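Local coordinates for protein pseudouridine synthase (Pyrococcus abyssi, PDB 2AUS) that probably isomerises uridine to pseudouridine in RNA, as the archaeal Cbf5 member of the TruB family, at residues K108-D119 and R166-A176. Sequence-based numbering, arbitrary orientation.
Sequences KEYVALMHLHGD and RDVLFRVGVEA
R166 reaches across the end of strand 108-116 to D119. Paired backbone hydrogen bonds join antiparallel strands 108-116 and 167-174 at K108-V174, Y110-V172, A112-F170 and M114-V168, and L116 N to R166 O (2.7 Å) closes this end. R166 CB lies 3.8 Å from H115 CE1; CG and then CD pass L116 O, CD at 3.1 Å. The chain stays extended from CG to NE, which carries NE to D119 OD1, a salt bridge of 2.8 Å. OD1 sits in the guanidinium plane, yet NE meets it from above the carboxylate plane. CZ lies 3.6 Å from G118 CA, which rests over one guanidinium face. NH2 faces both D119 oxygens, OD1 at 3.3 Å; NH1 lies near H117 O without bonding to it. A leucine in place of R166 would probably leave D119 without its charged mate and the turn after L116 freer to move. Next along, H115 ND1 donates to D167 OD1 (3.0 Å), while D167 OD2 pairs with a basic side chain of another protein chain. Farther in, M114 CB touches the F170 ring edge at CE2 (3.9 Å) and A112 CB lies over one face. The two strands are central in a six-stranded antiparallel sheet, between 152-164 and 195-205; helices 122-131 and 180-191 pack on the M114 face, the other protein on the V111 face.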
loop_
_atom_site.group_PDB
_atom_site.type_symbol
_atom_site.label_atom_id
_atom_site.label_comp_id
_atom_site.label_asym_id
_atom_site.label_seq_id
_atom_site.Cartn_x
_atom_site.Cartn_y
_atom_site.Cartn_z
ATOM N N LYS A 108 -22.525 2.063 -17.957
ATOM C CA LYS A 108 -21.415 2.644 -17.218
ATOM C C LYS A 108 -20.656 3.710 -17.980
ATOM O O LYS A 108 -20.604 3.704 -19.209
ATOM C CB LYS A 108 -20.463 1.538 -16.768
ATOM C CG LYS A 108 -21.103 0.652 -15.720
ATOM C CD LYS A 108 -20.404 -0.660 -15.563
ATOM C CE LYS A 108 -21.157 -1.528 -14.570
ATOM N NZ LYS A 108 -22.568 -1.702 -14.982
ATOM N N GLU A 109 -20.083 4.640 -17.232
ATOM C CA GLU A 109 -19.301 5.703 -17.823
ATOM C C GLU A 109 -17.925 5.674 -17.189
ATOM O O GLU A 109 -17.776 5.441 -15.984
ATOM C CB GLU A 109 -19.945 7.069 -17.574
ATOM C CG GLU A 109 -19.243 8.208 -18.309
ATOM C CD GLU A 109 -19.753 9.579 -17.898
ATOM O OE1 GLU A 109 -19.561 9.959 -16.719
ATOM O OE2 GLU A 109 -20.357 10.266 -18.750
ATOM N N TYR A 110 -16.912 5.909 -18.008
ATOM C CA TYR A 110 -15.541 5.905 -17.528
ATOM C C TYR A 110 -14.796 7.093 -18.101
ATOM O O TYR A 110 -15.225 7.711 -19.076
ATOM C CB TYR A 110 -14.819 4.647 -18.005
ATOM C CG TYR A 110 -15.355 3.337 -17.489
ATOM C CD1 TYR A 110 -14.810 2.741 -16.357
ATOM C CD2 TYR A 110 -16.378 2.668 -18.160
ATOM C CE1 TYR A 110 -15.260 1.506 -15.906
ATOM C CE2 TYR A 110 -16.838 1.429 -17.715
ATOM C CZ TYR A 110 -16.274 0.854 -16.587
ATOM O OH TYR A 110 -16.716 -0.371 -16.133
ATOM N N VAL A 111 -13.677 7.414 -17.471
ATOM C CA VAL A 111 -12.796 8.450 -17.967
ATOM C C VAL A 111 -11.515 7.651 -18.105
ATOM O O VAL A 111 -11.081 6.994 -17.159
ATOM C CB VAL A 111 -12.621 9.606 -16.977
ATOM C CG1 VAL A 111 -11.466 10.501 -17.428
ATOM C CG2 VAL A 111 -13.895 10.428 -16.942
ATOM N N ALA A 112 -10.918 7.684 -19.287
ATOM C CA ALA A 112 -9.721 6.900 -19.515
ATOM C C ALA A 112 -8.613 7.641 -20.217
ATOM O O ALA A 112 -8.846 8.525 -21.038
ATOM C CB ALA A 112 -10.074 5.646 -20.309
ATOM N N LEU A 113 -7.395 7.253 -19.875
ATOM C CA LEU A 113 -6.211 7.831 -20.473
ATOM C C LEU A 113 -5.608 6.774 -21.400
ATOM O O LEU A 113 -5.140 5.731 -20.954
ATOM C CB LEU A 113 -5.204 8.215 -19.391
ATOM C CG LEU A 113 -3.857 8.702 -19.929
ATOM C CD1 LEU A 113 -4.080 9.853 -20.897
ATOM C CD2 LEU A 113 -2.969 9.140 -18.767
ATOM N N MET A 114 -5.626 7.058 -22.693
ATOM C CA MET A 114 -5.089 6.133 -23.678
ATOM C C MET A 114 -3.733 6.626 -24.165
ATOM O O MET A 114 -3.568 7.802 -24.488
ATOM C CB MET A 114 -6.055 6.019 -24.862
ATOM C CG MET A 114 -5.463 5.346 -26.102
ATOM S SD MET A 114 -6.686 5.131 -27.409
ATOM C CE MET A 114 -6.784 6.806 -28.090
ATOM N N HIS A 115 -2.762 5.725 -24.209
ATOM C CA HIS A 115 -1.438 6.084 -24.679
ATOM C C HIS A 115 -1.161 5.404 -26.019
ATOM O O HIS A 115 -1.096 4.179 -26.092
ATOM C CB HIS A 115 -0.375 5.664 -23.666
ATOM C CG HIS A 115 1.006 6.081 -24.053
ATOM N ND1 HIS A 115 1.383 7.405 -24.141
ATOM C CD2 HIS A 115 2.084 5.354 -24.430
ATOM C CE1 HIS A 115 2.633 7.474 -24.561
ATOM N NE2 HIS A 115 3.082 6.245 -24.745
ATOM N N LEU A 116 -1.008 6.199 -27.075
ATOM C CA LEU A 116 -0.729 5.658 -28.403
ATOM C C LEU A 116 0.743 5.285 -28.507
ATOM O O LEU A 116 1.607 5.988 -27.981
ATOM C CB LEU A 116 -1.086 6.683 -29.475
ATOM C CG LEU A 116 -2.574 7.028 -29.496
ATOM C CD1 LEU A 116 -2.845 8.080 -30.550
ATOM C CD2 LEU A 116 -3.384 5.760 -29.757
ATOM N N HIS A 117 1.024 4.170 -29.176
ATOM C CA HIS A 117 2.393 3.698 -29.331
ATOM C C HIS A 117 3.101 4.304 -30.539
ATOM O O HIS A 117 4.240 3.954 -30.845
ATOM C CB HIS A 117 2.401 2.170 -29.414
ATOM C CG HIS A 117 1.958 1.500 -28.150
ATOM N ND1 HIS A 117 2.632 1.646 -26.956
ATOM C CD2 HIS A 117 0.902 0.692 -27.889
ATOM C CE1 HIS A 117 2.010 0.957 -26.014
ATOM N NE2 HIS A 117 0.958 0.369 -26.554
ATOM N N GLY A 118 2.419 5.223 -31.213
ATOM C CA GLY A 118 2.989 5.883 -32.371
ATOM C C GLY A 118 2.280 7.199 -32.599
ATOM O O GLY A 118 1.121 7.354 -32.211
ATOM N N ASP A 119 2.964 8.149 -33.228
ATOM C CA ASP A 119 2.375 9.459 -33.484
ATOM C C ASP A 119 1.225 9.399 -34.485
ATOM O O ASP A 119 1.327 8.774 -35.539
ATOM C CB ASP A 119 3.445 10.427 -33.983
ATOM C CG ASP A 119 4.648 10.485 -33.064
ATOM O OD1 ASP A 119 4.453 10.608 -31.838
ATOM O OD2 ASP A 119 5.788 10.401 -33.571
ATOM N N ARG A 166 0.728 11.681 -27.856
ATOM C CA ARG A 166 0.315 10.290 -27.823
ATOM C C ARG A 166 -0.681 9.985 -26.717
ATOM O O ARG A 166 -1.180 8.863 -26.620
ATOM C CB ARG A 166 1.536 9.391 -27.662
ATOM C CG ARG A 166 2.519 9.524 -28.799
ATOM C CD ARG A 166 3.483 8.374 -28.821
ATOM N NE ARG A 166 4.368 8.464 -29.972
ATOM C CZ ARG A 166 5.299 7.562 -30.259
ATOM N NH1 ARG A 166 5.459 6.503 -29.471
ATOM N NH2 ARG A 166 6.072 7.724 -31.325
ATOM N N ASP A 167 -0.969 10.978 -25.884
ATOM C CA ASP A 167 -1.897 10.789 -24.780
ATOM C C ASP A 167 -3.279 11.331 -25.091
ATOM O O ASP A 167 -3.443 12.491 -25.480
ATOM C CB ASP A 167 -1.344 11.437 -23.512
ATOM C CG ASP A 167 -0.091 10.739 -23.001
ATOM O OD1 ASP A 167 -0.172 9.537 -22.659
ATOM O OD2 ASP A 167 0.972 11.397 -22.945
ATOM N N VAL A 168 -4.273 10.470 -24.923
ATOM C CA VAL A 168 -5.650 10.842 -25.198
ATOM C C VAL A 168 -6.500 10.592 -23.969
ATOM O O VAL A 168 -6.628 9.461 -23.513
ATOM C CB VAL A 168 -6.221 10.028 -26.387
ATOM C CG1 VAL A 168 -7.650 10.477 -26.701
ATOM C CG2 VAL A 168 -5.330 10.203 -27.607
ATOM N N LEU A 169 -7.057 11.666 -23.426
ATOM C CA LEU A 169 -7.915 11.588 -22.254
ATOM C C LEU A 169 -9.353 11.678 -22.768
ATOM O O LEU A 169 -9.742 12.682 -23.372
ATOM C CB LEU A 169 -7.615 12.753 -21.303
ATOM C CG LEU A 169 -8.508 12.896 -20.066
ATOM C CD1 LEU A 169 -8.274 11.733 -19.111
ATOM C CD2 LEU A 169 -8.208 14.222 -19.365
ATOM N N PHE A 170 -10.147 10.637 -22.542
ATOM C CA PHE A 170 -11.519 10.673 -23.025
ATOM C C PHE A 170 -12.530 10.073 -22.070
ATOM O O PHE A 170 -12.188 9.280 -21.195
ATOM C CB PHE A 170 -11.612 9.980 -24.385
ATOM C CG PHE A 170 -11.407 8.490 -24.337
ATOM C CD1 PHE A 170 -12.496 7.624 -24.328
ATOM C CD2 PHE A 170 -10.123 7.952 -24.341
ATOM C CE1 PHE A 170 -12.312 6.239 -24.332
ATOM C CE2 PHE A 170 -9.929 6.572 -24.344
ATOM C CZ PHE A 170 -11.028 5.714 -24.341
ATOM N N ARG A 171 -13.780 10.485 -22.241
ATOM C CA ARG A 171 -14.882 10.002 -21.425
ATOM C C ARG A 171 -15.704 9.103 -22.331
ATOM O O ARG A 171 -15.922 9.425 -23.496
ATOM C CB ARG A 171 -15.721 11.178 -20.928
ATOM C CG ARG A 171 -17.069 10.789 -20.347
ATOM C CD ARG A 171 -17.784 12.014 -19.794
ATOM N NE ARG A 171 -17.240 12.394 -18.495
ATOM C CZ ARG A 171 -16.880 13.627 -18.156
ATOM N NH1 ARG A 171 -16.999 14.623 -19.027
ATOM N NH2 ARG A 171 -16.406 13.867 -16.938
ATOM N N VAL A 172 -16.143 7.966 -21.805
ATOM C CA VAL A 172 -16.911 7.031 -22.605
ATOM C C VAL A 172 -18.074 6.418 -21.844
ATOM O O VAL A 172 -17.925 5.994 -20.696
ATOM C CB VAL A 172 -15.995 5.891 -23.134
ATOM C CG1 VAL A 172 -15.305 5.196 -21.973
ATOM C CG2 VAL A 172 -16.806 4.896 -23.933
ATOM N N GLY A 173 -19.235 6.394 -22.491
ATOM C CA GLY A 173 -20.420 5.800 -21.902
ATOM C C GLY A 173 -20.552 4.464 -22.603
ATOM O O GLY A 173 -20.414 4.399 -23.828
ATOM N N VAL A 174 -20.807 3.399 -21.848
ATOM C CA VAL A 174 -20.911 2.073 -22.433
ATOM C C VAL A 174 -21.995 1.197 -21.818
ATOM O O VAL A 174 -22.454 1.430 -20.699
ATOM C CB VAL A 174 -19.581 1.309 -22.295
ATOM C CG1 VAL A 174 -18.453 2.089 -22.953
ATOM C CG2 VAL A 174 -19.273 1.063 -20.809
ATOM N N GLU A 175 -22.384 0.172 -22.566
ATOM C CA GLU A 175 -23.385 -0.778 -22.114
ATOM C C GLU A 175 -22.703 -1.648 -21.054
ATOM O O GLU A 175 -21.479 -1.768 -21.044
ATOM C CB GLU A 175 -23.844 -1.644 -23.296
ATOM C CG GLU A 175 -24.987 -2.590 -22.980
ATOM C CD GLU A 175 -25.437 -3.407 -24.184
ATOM O OE1 GLU A 175 -26.493 -4.076 -24.088
ATOM O OE2 GLU A 175 -24.737 -3.384 -25.221
ATOM N N ALA A 176 -23.481 -2.250 -20.163
ATOM C CA ALA A 176 -22.907 -3.104 -19.131
ATOM C C ALA A 176 -22.076 -4.220 -19.761
ATOM O O ALA A 176 -22.441 -4.760 -20.801
ATOM C CB ALA A 176 -24.012 -3.701 -18.280
#